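Side-chain contacts in p-47 protein (Clostridium botulinum E1 str. 'BoNT E Beluga', PDB 5WIX), which is of unknown function but folds as a TULIP-domain protein resembling bactericidal/permeability-increasing protein, consistent with a role in lipid binding: residues 111-114 and 120-123; 171-176 and 202-207. One frame throughout, in Å; residues are numbered along the deposited sequence.

Interaction 1 of 2, residues 111-114 and 120-123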
loop_
_atom_site.group_PDB
_atom_site.type_symbol
_atom_site.label_atom_id
_atom_site.label_comp_id
_atom_site.label_asym_id
_atom_site.label_seq_id
_atom_site.Cartn_x
_atom_site.Cartn_y
_atom_site.Cartn_z
ATOM N N PHE A 111 11.530 -11.072 9.587
ATOM C CA PHE A 111 10.720 -11.977 8.789
ATOM C C PHE A 111 11.349 -13.365 8.794
ATOM O O PHE A 111 12.571 -13.499 8.714
ATOM C CB PHE A 111 10.552 -11.422 7.374
ATOM C CG PHE A 111 9.960 -10.028 7.341
ATOM C CD1 PHE A 111 8.607 -9.819 7.614
ATOM C CD2 PHE A 111 10.764 -8.920 7.065
ATOM C CE1 PHE A 111 8.059 -8.518 7.595
ATOM C CE2 PHE A 111 10.229 -7.619 7.042
ATOM C CZ PHE A 111 8.879 -7.416 7.305
ATOM N N PHE A 112 10.505 -14.386 8.932
ATOM C CA PHE A 112 10.937 -15.783 9.009
ATOM C C PHE A 112 10.271 -16.603 7.904
ATOM O O PHE A 112 9.043 -16.705 7.859
ATOM C CB PHE A 112 10.599 -16.382 10.387
ATOM C CG PHE A 112 11.609 -16.075 11.459
ATOM C CD1 PHE A 112 12.085 -17.082 12.291
ATOM C CD2 PHE A 112 12.080 -14.790 11.636
ATOM C CE1 PHE A 112 13.014 -16.808 13.282
ATOM C CE2 PHE A 112 13.009 -14.509 12.612
ATOM C CZ PHE A 112 13.478 -15.520 13.440
ATOM N N ASN A 113 11.070 -17.181 7.011
ATOM C CA ASN A 113 10.510 -18.022 5.955
ATOM C C ASN A 113 9.748 -19.195 6.559
ATOM O O ASN A 113 10.047 -19.645 7.663
ATOM C CB ASN A 113 11.608 -18.521 5.009
ATOM C CG ASN A 113 12.255 -17.395 4.220
ATOM O OD1 ASN A 113 12.352 -16.264 4.697
ATOM N ND2 ASN A 113 12.693 -17.698 3.006
ATOM N N ASP A 114 8.754 -19.679 5.830
ATOM C CA ASP A 114 7.838 -20.689 6.348
ATOM C C ASP A 114 8.263 -22.123 6.006
ATOM O O ASP A 114 8.885 -22.371 4.971
ATOM C CB ASP A 114 6.430 -20.417 5.808
ATOM C CG ASP A 114 5.364 -21.191 6.546
ATOM O OD1 ASP A 114 5.620 -21.592 7.704
ATOM O OD2 ASP A 114 4.269 -21.384 5.975
ATOM N N ILE A 120 5.711 -17.777 1.260
ATOM C CA ILE A 120 5.070 -16.928 2.254
ATOM C C ILE A 120 6.056 -16.643 3.380
ATOM O O ILE A 120 6.394 -17.541 4.150
ATOM C CB ILE A 120 3.789 -17.581 2.819
ATOM C CG1 ILE A 120 2.667 -17.504 1.783
ATOM C CG2 ILE A 120 3.356 -16.916 4.137
ATOM C CD1 ILE A 120 1.333 -18.049 2.266
ATOM N N LYS A 121 6.532 -15.402 3.464
ATOM C CA LYS A 121 7.437 -15.010 4.545
ATOM C C LYS A 121 6.612 -14.518 5.735
ATOM O O LYS A 121 5.555 -13.910 5.562
ATOM C CB LYS A 121 8.430 -13.945 4.072
ATOM C CG LYS A 121 9.080 -14.241 2.708
ATOM C CD LYS A 121 9.737 -15.627 2.649
ATOM C CE LYS A 121 10.555 -15.827 1.373
ATOM N NZ LYS A 121 11.783 -14.979 1.322
ATOM N N GLU A 122 7.094 -14.792 6.942
ATOM C CA GLU A 122 6.276 -14.654 8.148
ATOM C C GLU A 122 6.919 -13.754 9.216
ATOM O O GLU A 122 8.087 -13.922 9.564
ATOM C CB GLU A 122 5.997 -16.045 8.720
ATOM C CG GLU A 122 5.148 -16.059 9.963
ATOM C CD GLU A 122 4.774 -17.466 10.385
ATOM O OE1 GLU A 122 4.567 -18.322 9.495
ATOM O OE2 GLU A 122 4.695 -17.720 11.607
ATOM N N LEU A 123 6.155 -12.798 9.734
ATOM C CA LEU A 123 6.716 -11.824 10.666
ATOM C C LEU A 123 6.481 -12.232 12.122
ATOM O O LEU A 123 5.343 -12.294 12.594
ATOM C CB LEU A 123 6.138 -10.433 10.403
ATOM C CG LEU A 123 6.740 -9.341 11.287
ATOM C CD1 LEU A 123 8.254 -9.358 11.208
ATOM C CD2 LEU A 123 6.214 -7.973 10.916
#
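F111 faces L123 and F112 faces E122 as two short strands run antiparallel, their axes 4.2 Å apart at closest and their N-to-C directions 140° apart. F112 and E122 form the hydrogen-bonded pair: F112 N donates to E122 O, and E122 N returns a bond to F112 O at 2.9 Å. F111 and L123 are the adjoining non-hydrogen-bonded pair, and here side chains carry the contact. With CG beside its backbone N (chi1 -56°), F111 swings its ring toward L123, so that CD1 lies 3.6 Å from L123 CD1 and CE1 3.8 Å from L123 CD2. Both leucine methyls thus meet the CD1-CE1 side of the ring, CD1 at an oblique angle. F190 adds an edge-to-face ring contact to F111, while F192 touches both F111 and L123. Further along, on the same face, N113 and K121 lie side by side, pointing the same way. E122 projects from the other face, its chain extended. Its OE1 comes within 3.9 Å of D114 OD1, the carboxylate planes turned 56° apart; this nearness of like charges could raise the proton affinity of either acid. D114 OD2 has a weak hydrogen bond from N117 N in the connecting turn, and D114 CB rests 3.3 Å from I120 O. The arrangement is an antiparallel beta hairpin near the protein surface, joining strands 104-113 and 120-125 in the large antiparallel sheet of the TULIP-like fold, with the F111 and L123 end of that face against strand 187-195.

Interaction 2 of 2, residues 171-176 and 202-207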
loop_
_atom_site.group_PDB
_atom_site.type_symbol
_atom_site.label_atom_id
_atom_site.label_comp_id
_atom_site.label_asym_id
_atom_site.label_seq_id
_atom_site.Cartn_x
_atom_site.Cartn_y
_atom_site.Cartn_z
ATOM N N TYR A 171 4.162 -16.192 17.890
ATOM C CA TYR A 171 3.063 -15.352 17.430
ATOM C C TYR A 171 3.356 -14.695 16.094
ATOM O O TYR A 171 4.444 -14.160 15.876
ATOM C CB TYR A 171 2.715 -14.269 18.438
ATOM C CG TYR A 171 1.536 -13.472 17.958
ATOM C CD1 TYR A 171 0.311 -14.091 17.764
ATOM C CD2 TYR A 171 1.651 -12.118 17.654
ATOM C CE1 TYR A 171 -0.781 -13.392 17.297
ATOM C CE2 TYR A 171 0.561 -11.401 17.190
ATOM C CZ TYR A 171 -0.657 -12.049 17.011
ATOM O OH TYR A 171 -1.764 -11.370 16.546
ATOM N N ILE A 172 2.359 -14.728 15.213
ATOM C CA ILE A 172 2.499 -14.228 13.853
ATOM C C ILE A 172 1.913 -12.842 13.691
ATOM O O ILE A 172 0.698 -12.692 13.583
ATOM C CB ILE A 172 1.797 -15.133 12.861
ATOM C CG1 ILE A 172 2.073 -16.602 13.174
ATOM C CG2 ILE A 172 2.208 -14.762 11.455
ATOM C CD1 ILE A 172 1.215 -17.568 12.357
ATOM N N PHE A 173 2.772 -11.834 13.649
ATOM C CA PHE A 173 2.308 -10.455 13.551
ATOM C C PHE A 173 1.712 -10.118 12.192
ATOM O O PHE A 173 0.850 -9.248 12.085
ATOM C CB PHE A 173 3.451 -9.491 13.855
ATOM C CG PHE A 173 3.762 -9.372 15.316
ATOM C CD1 PHE A 173 2.817 -8.882 16.192
ATOM C CD2 PHE A 173 5.005 -9.741 15.807
ATOM C CE1 PHE A 173 3.098 -8.771 17.522
ATOM C CE2 PHE A 173 5.293 -9.630 17.137
ATOM C CZ PHE A 173 4.338 -9.144 17.998
ATOM N N ALA A 174 2.181 -10.799 11.155
ATOM C CA ALA A 174 1.654 -10.594 9.813
ATOM C C ALA A 174 2.160 -11.673 8.882
ATOM O O ALA A 174 3.319 -12.093 8.977
ATOM C CB ALA A 174 2.041 -9.227 9.283
ATOM N N SER A 175 1.288 -12.133 7.991
ATOM C CA SER A 175 1.719 -13.010 6.918
ATOM C C SER A 175 2.018 -12.129 5.720
ATOM O O SER A 175 1.261 -11.203 5.401
ATOM C CB SER A 175 0.664 -14.060 6.590
ATOM O OG SER A 175 -0.474 -13.478 5.978
ATOM N N LEU A 176 3.155 -12.384 5.091
ATOM C CA LEU A 176 3.520 -11.662 3.893
ATOM C C LEU A 176 3.719 -12.640 2.739
ATOM O O LEU A 176 4.504 -13.587 2.841
ATOM C CB LEU A 176 4.772 -10.835 4.116
ATOM C CG LEU A 176 5.065 -9.916 2.934
ATOM C CD1 LEU A 176 5.710 -8.618 3.387
ATOM C CD2 LEU A 176 5.918 -10.630 1.890
ATOM N N ASP A 202 -1.115 4.910 17.878
ATOM C CA ASP A 202 -0.205 4.566 16.785
ATOM C C ASP A 202 -0.483 3.267 16.081
ATOM O O ASP A 202 -1.231 2.422 16.559
ATOM C CB ASP A 202 1.226 4.524 17.303
ATOM C CG ASP A 202 1.331 3.905 18.717
ATOM O OD1 ASP A 202 0.274 3.756 19.409
ATOM O OD2 ASP A 202 2.482 3.572 19.145
ATOM N N GLY A 203 0.134 3.145 14.914
ATOM C CA GLY A 203 0.089 1.927 14.147
ATOM C C GLY A 203 1.472 1.646 13.624
ATOM O O GLY A 203 2.156 2.552 13.156
ATOM N N TYR A 204 1.898 0.395 13.715
ATOM C CA TYR A 204 3.146 0.014 13.098
ATOM C C TYR A 204 2.878 -0.453 11.708
ATOM O O TYR A 204 1.729 -0.546 11.288
ATOM C CB TYR A 204 3.876 -1.076 13.856
ATOM C CG TYR A 204 3.136 -2.374 14.069
ATOM C CD1 TYR A 204 2.826 -3.212 13.005
ATOM C CD2 TYR A 204 2.814 -2.798 15.352
ATOM C CE1 TYR A 204 2.174 -4.407 13.212
ATOM C CE2 TYR A 204 2.171 -3.994 15.571
ATOM C CZ TYR A 204 1.847 -4.796 14.501
ATOM O OH TYR A 204 1.199 -5.991 14.717
ATOM N N LEU A 205 3.941 -0.799 11.001
ATOM C CA LEU A 205 3.816 -0.886 9.589
ATOM C C LEU A 205 5.010 -1.458 8.861
ATOM O O LEU A 205 6.092 -1.556 9.396
ATOM C CB LEU A 205 3.501 0.502 9.064
ATOM C CG LEU A 205 4.280 1.735 9.453
ATOM C CD1 LEU A 205 5.350 2.066 8.435
ATOM C CD2 LEU A 205 3.273 2.827 9.540
ATOM N N CYS A 206 4.779 -1.831 7.611
ATOM C CA CYS A 206 5.738 -2.593 6.842
ATOM C C CYS A 206 5.879 -2.022 5.416
ATOM O O CYS A 206 4.888 -1.830 4.711
ATOM C CB CYS A 206 5.296 -4.053 6.834
ATOM S SG CYS A 206 6.414 -5.133 6.000
ATOM N N ILE A 207 7.113 -1.743 5.008
ATOM C CA ILE A 207 7.387 -1.015 3.771
ATOM C C ILE A 207 8.030 -1.905 2.682
ATOM O O ILE A 207 8.892 -2.723 3.003
ATOM C CB ILE A 207 8.322 0.188 4.054
ATOM C CG1 ILE A 207 8.435 0.465 5.546
ATOM C CG2 ILE A 207 7.793 1.440 3.425
ATOM C CD1 ILE A 207 9.316 1.659 5.823
#
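F173 and Y204 meet in the buried interface between two beta sheets of the TULIP-like fold: strand 174-177 belongs to the large antiparallel sheet and strand 203-210 to the six-stranded one. The touching parts of the two chains run nearly alongside, 20° apart, but no hydrogen bond links them, and the contact is made by side chains alone. The hydroxyl end of the tyrosine does the touching, Y204 OH lying 3.6 Å from F173 CD1, with the two side chains crossing at about a right angle. The hydroxyl comes to the F173 ring obliquely, so the meeting is of one oxygen with one ring carbon and not a stack of the two rings. A second, looser contact sits farther along, where a methyl of L176 approaches the sulfur of C206, with CD1 to SG at 4.4 Å. Y204 reaches across the gap with CG set between its backbone N and carbonyl carbon (chi1 58°), the ring carried outward from its strand toward the facing sheet.

Neighbours hold these groups in place. V34 of helix 31-42 touches both F173 and Y204, bridging the aromatic pair. The W409 ring meets that of Y204 with the planes at about 60° and also packs on C206, while F125 makes an edge-to-face contact with F173. Y171, tethered by a hydrogen bond from its OH to N410 OD1, lies two residues before F173 and joins the cluster by turning its edge to one face of the F173 ring, with Y171 CD2 3.6 Å above the F173 plane and offset toward the rim of that ring.

Interaction 1 closes before interaction 2 opens along the chain, and their centres lie 12 Å apart. They share the large antiparallel sheet, in which strand 120-125 pairs with strand 174-177: L123 O to F173 N at 2.8 Å and K121 O to L176 N at 2.9 Å are probable hydrogen bonds. The hairpin is thereby continued toward the strand that faces the six-stranded sheet in interaction 2. Interaction 1 joins neighbouring strands within one sheet near the surface, and its F111 also reaches the six-stranded sheet, with CZ 3.6 Å from C206 SG; interaction 2 packs the two sheets of the BPI-like fold together in the interior.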